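FHA domain-containing protein FhaA (Mycobacterium tuberculosis, PDB 3PO8) regulates cell growth and peptidoglycan synthesis by binding MviN, and also interacts with phosphorylated PknB through its FHA domain. Local coordinates at residues V6-D11 and L47-D52; A56-L61 and N65-N70. All coordinates share one frame; numbering follows the deposited sequence.

Contact 1 of 2, residues V6-D11 and L47-D52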
loop_
_atom_site.group_PDB
_atom_site.type_symbol
_atom_site.label_atom_id
_atom_site.label_comp_id
_atom_site.label_asym_id
_atom_site.label_seq_id
_atom_site.Cartn_x
_atom_site.Cartn_y
_atom_site.Cartn_z
ATOM N N VAL A 6 -4.534 9.873 -2.772
ATOM C CA VAL A 6 -4.001 8.625 -3.283
ATOM C C VAL A 6 -4.937 7.499 -2.907
ATOM O O VAL A 6 -5.369 7.396 -1.748
ATOM C CB VAL A 6 -2.603 8.293 -2.694
ATOM C CG1 VAL A 6 -2.127 6.903 -3.197
ATOM C CG2 VAL A 6 -1.586 9.375 -3.043
ATOM N N THR A 7 -5.255 6.667 -3.888
ATOM C CA THR A 7 -6.015 5.449 -3.658
ATOM C C THR A 7 -5.203 4.217 -3.938
ATOM O O THR A 7 -4.323 4.182 -4.816
ATOM C CB THR A 7 -7.310 5.383 -4.479
ATOM O OG1 THR A 7 -7.001 5.521 -5.871
ATOM C CG2 THR A 7 -8.243 6.457 -4.038
ATOM N N LEU A 8 -5.522 3.195 -3.163
ATOM C CA LEU A 8 -4.927 1.872 -3.286
ATOM C C LEU A 8 -6.074 0.955 -3.662
ATOM O O LEU A 8 -7.067 0.908 -2.925
ATOM C CB LEU A 8 -4.380 1.416 -1.938
ATOM C CG LEU A 8 -3.384 2.325 -1.204
ATOM C CD1 LEU A 8 -2.920 1.675 0.096
ATOM C CD2 LEU A 8 -2.236 2.625 -2.120
ATOM N N GLN A 9 -5.983 0.252 -4.774
ATOM C CA GLN A 9 -7.052 -0.665 -5.183
ATOM C C GLN A 9 -6.519 -2.080 -5.345
ATOM O O GLN A 9 -5.545 -2.303 -6.081
ATOM C CB GLN A 9 -7.688 -0.219 -6.504
ATOM C CG GLN A 9 -8.785 -1.144 -6.972
ATOM C CD GLN A 9 -9.621 -0.550 -8.056
ATOM O OE1 GLN A 9 -9.100 -0.000 -9.020
ATOM N NE2 GLN A 9 -10.939 -0.677 -7.926
ATOM N N LEU A 10 -7.124 -3.036 -4.634
ATOM C CA LEU A 10 -6.737 -4.435 -4.756
ATOM C C LEU A 10 -7.119 -4.927 -6.132
ATOM O O LEU A 10 -8.232 -4.666 -6.613
ATOM C CB LEU A 10 -7.432 -5.287 -3.698
ATOM C CG LEU A 10 -6.727 -5.519 -2.385
ATOM C CD1 LEU A 10 -7.664 -6.255 -1.441
ATOM C CD2 LEU A 10 -5.461 -6.318 -2.601
ATOM N N ASP A 11 -6.214 -5.657 -6.766
ATOM C CA ASP A 11 -6.450 -6.151 -8.115
ATOM C C ASP A 11 -6.763 -7.656 -8.091
ATOM O O ASP A 11 -6.207 -8.436 -8.885
ATOM C CB ASP A 11 -5.246 -5.844 -9.011
ATOM C CG ASP A 11 -5.564 -6.002 -10.485
ATOM O OD1 ASP A 11 -6.764 -6.023 -10.830
ATOM O OD2 ASP A 11 -4.621 -6.135 -11.296
ATOM N N LEU A 47 3.474 -3.390 5.524
ATOM C CA LEU A 47 4.107 -2.192 5.058
ATOM C C LEU A 47 3.336 -1.012 5.572
ATOM O O LEU A 47 2.186 -1.144 5.975
ATOM C CB LEU A 47 4.253 -2.167 3.529
ATOM C CG LEU A 47 2.965 -2.175 2.718
ATOM C CD1 LEU A 47 2.410 -0.756 2.528
ATOM C CD2 LEU A 47 3.166 -2.791 1.328
ATOM N N GLU A 48 3.997 0.145 5.579
ATOM C CA GLU A 48 3.358 1.398 5.882
ATOM C C GLU A 48 3.480 2.319 4.708
ATOM O O GLU A 48 4.466 2.286 3.998
ATOM C CB GLU A 48 3.977 2.023 7.133
ATOM C CG GLU A 48 5.263 2.742 6.986
ATOM C CD GLU A 48 5.591 3.667 8.184
ATOM O OE1 GLU A 48 4.673 4.141 8.926
ATOM O OE2 GLU A 48 6.797 3.919 8.347
ATOM N N ILE A 49 2.465 3.137 4.493
ATOM C CA ILE A 49 2.551 4.230 3.541
ATOM C C ILE A 49 2.330 5.498 4.335
ATOM O O ILE A 49 1.296 5.658 4.983
ATOM C CB ILE A 49 1.567 4.136 2.387
ATOM C CG1 ILE A 49 1.840 2.865 1.578
ATOM C CG2 ILE A 49 1.720 5.346 1.479
ATOM C CD1 ILE A 49 0.792 2.461 0.550
ATOM N N ARG A 50 3.319 6.381 4.288
ATOM C CA ARG A 50 3.291 7.660 4.975
ATOM C C ARG A 50 2.877 8.739 4.001
ATOM O O ARG A 50 3.501 8.880 2.972
ATOM C CB ARG A 50 4.658 7.933 5.567
ATOM C CG ARG A 50 5.019 6.851 6.597
ATOM C CD ARG A 50 6.226 7.177 7.458
ATOM N NE ARG A 50 7.392 7.527 6.671
ATOM C CZ ARG A 50 8.377 6.696 6.330
ATOM N NH1 ARG A 50 8.358 5.425 6.676
ATOM N NH2 ARG A 50 9.388 7.151 5.610
ATOM N N TRP A 51 1.825 9.481 4.336
ATOM C CA TRP A 51 1.248 10.460 3.426
ATOM C C TRP A 51 1.148 11.827 4.091
ATOM O O TRP A 51 0.632 11.941 5.184
ATOM C CB TRP A 51 -0.146 9.976 3.038
ATOM C CG TRP A 51 -0.940 10.883 2.156
ATOM C CD1 TRP A 51 -2.158 11.419 2.443
ATOM C CD2 TRP A 51 -0.613 11.322 0.832
ATOM N NE1 TRP A 51 -2.598 12.175 1.391
ATOM C CE2 TRP A 51 -1.678 12.113 0.381
ATOM C CE3 TRP A 51 0.487 11.128 -0.020
ATOM C CZ2 TRP A 51 -1.668 12.727 -0.866
ATOM C CZ3 TRP A 51 0.479 11.712 -1.274
ATOM C CH2 TRP A 51 -0.593 12.510 -1.681
ATOM N N ASP A 52 1.615 12.868 3.416
ATOM C CA ASP A 52 1.506 14.224 3.962
ATOM C C ASP A 52 0.684 15.122 3.055
ATOM O O ASP A 52 0.822 16.343 3.116
ATOM C CB ASP A 52 2.888 14.836 4.120
ATOM C CG ASP A 52 3.506 15.213 2.781
ATOM O OD1 ASP A 52 3.082 14.633 1.750
ATOM O OD2 ASP A 52 4.410 16.083 2.760
#
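Val6 sets one methyl, CG2, over a face of the Trp51 indole, a CH-pi contact with the six-membered ring. The methyl lies 3.8 Å from the centroid of that ring and 22° off its normal, shifted toward the rim, nearest the CZ3-CH2 bond: Val6 CG2 is 3.6 Å from Trp51 CH2. The indole gets there because CG is anti to the backbone N (chi1 177°), while Val6 offers the branch that sits beside its own N. Two residues on in strand 4-10, and two back in strand 47-51, comes a second apolar pair. Leu8 and Ile49 reach toward each other tip to tip, Leu8 CD1 standing 3.8 Å from Ile49 CD1, with Leu8 CD2 slightly farther from the same methyl.

No hydrogen bond joins the two segments; they meet through side chains alone, and all four touching residues are buried. On the opposite face of strand 47-51 the polar side chains pair within the strand: Arg50 NH1 bonds to Glu48 OE2 in a salt bridge of 2.7 Å. The acceptor lies in the guanidinium plane, yet the carboxylate is met from above its own plane. Glu76 binds Arg50 NH2, and Ser24 OG holds the other oxygen of Glu48.

The contact belongs to the core of the FHA beta sandwich, where strands 4-10 and 47-51 face each other from different sheets. Ile27 of strand 23-28 touches both Leu8 and Ile49, Leu20 touches Val6 and Ile49, and Val94 and Met96 of strand 90-98 pack beside Val6.

Contact 2 of 2, residues A56-L61 and N65-N70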
loop_
_atom_site.group_PDB
_atom_site.type_symbol
_atom_site.label_atom_id
_atom_site.label_comp_id
_atom_site.label_asym_id
_atom_site.label_seq_id
_atom_site.Cartn_x
_atom_site.Cartn_y
_atom_site.Cartn_z
ATOM N N ALA A 56 3.799 10.245 -1.040
ATOM C CA ALA A 56 3.494 8.981 -0.410
ATOM C C ALA A 56 4.750 8.151 -0.369
ATOM O O ALA A 56 5.272 7.774 -1.408
ATOM C CB ALA A 56 2.416 8.247 -1.206
ATOM N N LEU A 57 5.235 7.878 0.836
ATOM C CA LEU A 57 6.425 7.064 1.055
ATOM C C LEU A 57 6.030 5.708 1.602
ATOM O O LEU A 57 5.442 5.593 2.691
ATOM C CB LEU A 57 7.369 7.738 2.029
ATOM C CG LEU A 57 7.872 9.096 1.612
ATOM C CD1 LEU A 57 8.757 9.603 2.720
ATOM C CD2 LEU A 57 8.643 9.020 0.313
ATOM N N LEU A 58 6.364 4.671 0.867
ATOM C CA LEU A 58 6.121 3.300 1.279
ATOM C C LEU A 58 7.327 2.721 2.007
ATOM O O LEU A 58 8.455 2.918 1.602
ATOM C CB LEU A 58 5.774 2.454 0.047
ATOM C CG LEU A 58 5.536 0.961 0.271
ATOM C CD1 LEU A 58 4.479 0.462 -0.733
ATOM C CD2 LEU A 58 6.829 0.153 0.183
ATOM N N ALA A 59 7.108 1.961 3.061
ATOM C CA ALA A 59 8.178 1.278 3.776
ATOM C C ALA A 59 7.750 -0.135 4.139
ATOM O O ALA A 59 6.711 -0.327 4.779
ATOM C CB ALA A 59 8.549 2.046 5.028
ATOM N N ASP A 60 8.533 -1.138 3.753
ATOM C CA ASP A 60 8.324 -2.488 4.200
ATOM C C ASP A 60 8.636 -2.547 5.679
ATOM O O ASP A 60 9.636 -1.995 6.111
ATOM C CB ASP A 60 9.244 -3.437 3.437
ATOM C CG ASP A 60 9.043 -4.875 3.859
ATOM O OD1 ASP A 60 9.762 -5.327 4.775
ATOM O OD2 ASP A 60 8.139 -5.542 3.308
ATOM N N LEU A 61 7.782 -3.192 6.457
ATOM C CA LEU A 61 7.942 -3.247 7.918
ATOM C C LEU A 61 8.576 -4.551 8.341
ATOM O O LEU A 61 7.996 -5.284 9.141
ATOM C CB LEU A 61 6.589 -3.063 8.611
ATOM C CG LEU A 61 5.907 -1.720 8.385
ATOM C CD1 LEU A 61 4.512 -1.678 8.950
ATOM C CD2 LEU A 61 6.771 -0.607 8.989
ATOM N N ASN A 65 7.776 -11.938 3.995
ATOM C CA ASN A 65 7.909 -12.261 2.558
ATOM C C ASN A 65 8.349 -11.111 1.661
ATOM O O ASN A 65 8.562 -11.303 0.471
ATOM C CB ASN A 65 6.619 -12.895 2.044
ATOM C CG ASN A 65 6.382 -14.264 2.651
ATOM O OD1 ASN A 65 7.311 -15.032 2.824
ATOM N ND2 ASN A 65 5.138 -14.583 2.953
ATOM N N GLY A 66 8.484 -9.933 2.240
ATOM C CA GLY A 66 8.894 -8.744 1.493
ATOM C C GLY A 66 7.803 -8.061 0.696
ATOM O O GLY A 66 6.678 -8.528 0.619
ATOM N N THR A 67 8.194 -6.950 0.099
ATOM C CA THR A 67 7.307 -6.123 -0.697
ATOM C C THR A 67 8.032 -5.776 -1.982
ATOM O O THR A 67 9.224 -5.528 -1.973
ATOM C CB THR A 67 6.923 -4.823 0.062
ATOM O OG1 THR A 67 6.291 -5.164 1.295
ATOM C CG2 THR A 67 6.000 -3.946 -0.751
ATOM N N THR A 68 7.313 -5.744 -3.094
ATOM C CA THR A 68 7.857 -5.183 -4.329
ATOM C C THR A 68 6.972 -4.082 -4.864
ATOM O O THR A 68 5.774 -4.038 -4.610
ATOM C CB THR A 68 8.062 -6.204 -5.462
ATOM O OG1 THR A 68 6.804 -6.706 -5.907
ATOM C CG2 THR A 68 8.884 -7.369 -4.998
ATOM N N VAL A 69 7.598 -3.161 -5.568
ATOM C CA VAL A 69 6.866 -2.146 -6.323
ATOM C C VAL A 69 7.359 -2.217 -7.756
ATOM O O VAL A 69 8.566 -2.178 -8.002
ATOM C CB VAL A 69 7.016 -0.717 -5.757
ATOM C CG1 VAL A 69 6.154 0.291 -6.574
ATOM C CG2 VAL A 69 6.642 -0.676 -4.297
ATOM N N ASN A 70 6.411 -2.378 -8.682
ATOM C CA ASN A 70 6.729 -2.547 -10.100
ATOM C C ASN A 70 7.741 -3.666 -10.267
ATOM O O ASN A 70 8.700 -3.547 -11.041
ATOM C CB ASN A 70 7.203 -1.237 -10.712
ATOM C CG ASN A 70 6.153 -0.141 -10.606
ATOM O OD1 ASN A 70 4.953 -0.414 -10.476
ATOM N ND2 ASN A 70 6.593 1.099 -10.677
#
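Asp60 and Thr67 meet where the two segments draw together at one end of the FHA beta sandwich, at the loop between strands 56-60 and 68-69, which carries the Asn65-Gly66 pair of the FHA signature; in relatives this loop lies at the phosphopeptide-binding edge. The apolar part is slight and buried. Leu58 spreads its two methyls along the incoming segment: Leu58 CD1 comes within 4.3 Å of Val69 CG2, and Leu58 CD2 lies equally far from Thr67 CG2. Ile85 touches both Leu58 and Thr67, extending this patch toward strand 84-87.

The polar part centres on the Asp60 carboxylate, where Asp60 OD2 comes within 3.6 Å of Gly66 C. Ser63 OG, inside the loop, is a second hydrogen-bond partner of OD2, so one oxygen ties together the strand, the turn and the segment after it. Gly66 O is bonded by His46 NE2, and the Asp60 and Thr67 side chains both touch His46. The Asp60 and Thr67 side chains slide past each other in opposite directions. With OG1 beside its own backbone N (chi1 -59°), Thr67 donates from OG1 to the anti lone pair of Asp60 OD2 at 2.8 Å.

In the fold
From the N terminus, strand 4-10 leads into a long excursion containing strands 17-19, 23-28 and 35-36, and contact 1 closes it when strand 47-51 arrives. The chain then turns back into strand 56-60, the antiparallel neighbour of 47-51, and contact 2 closes the short loop that leads toward strand 68-69, its segments only three residues apart. The two contacts follow in series, neither nesting nor crossing, with centres about 10 Å apart. The hairpin 47-51/56-60 connects them directly: Arg50 N lies 2.8 Å from Leu57 O, probably a hydrogen bond. Each contact reaches from this mixed sheet to the antiparallel one, contact 1 at strand 4-10 and contact 2 at strand 68-69.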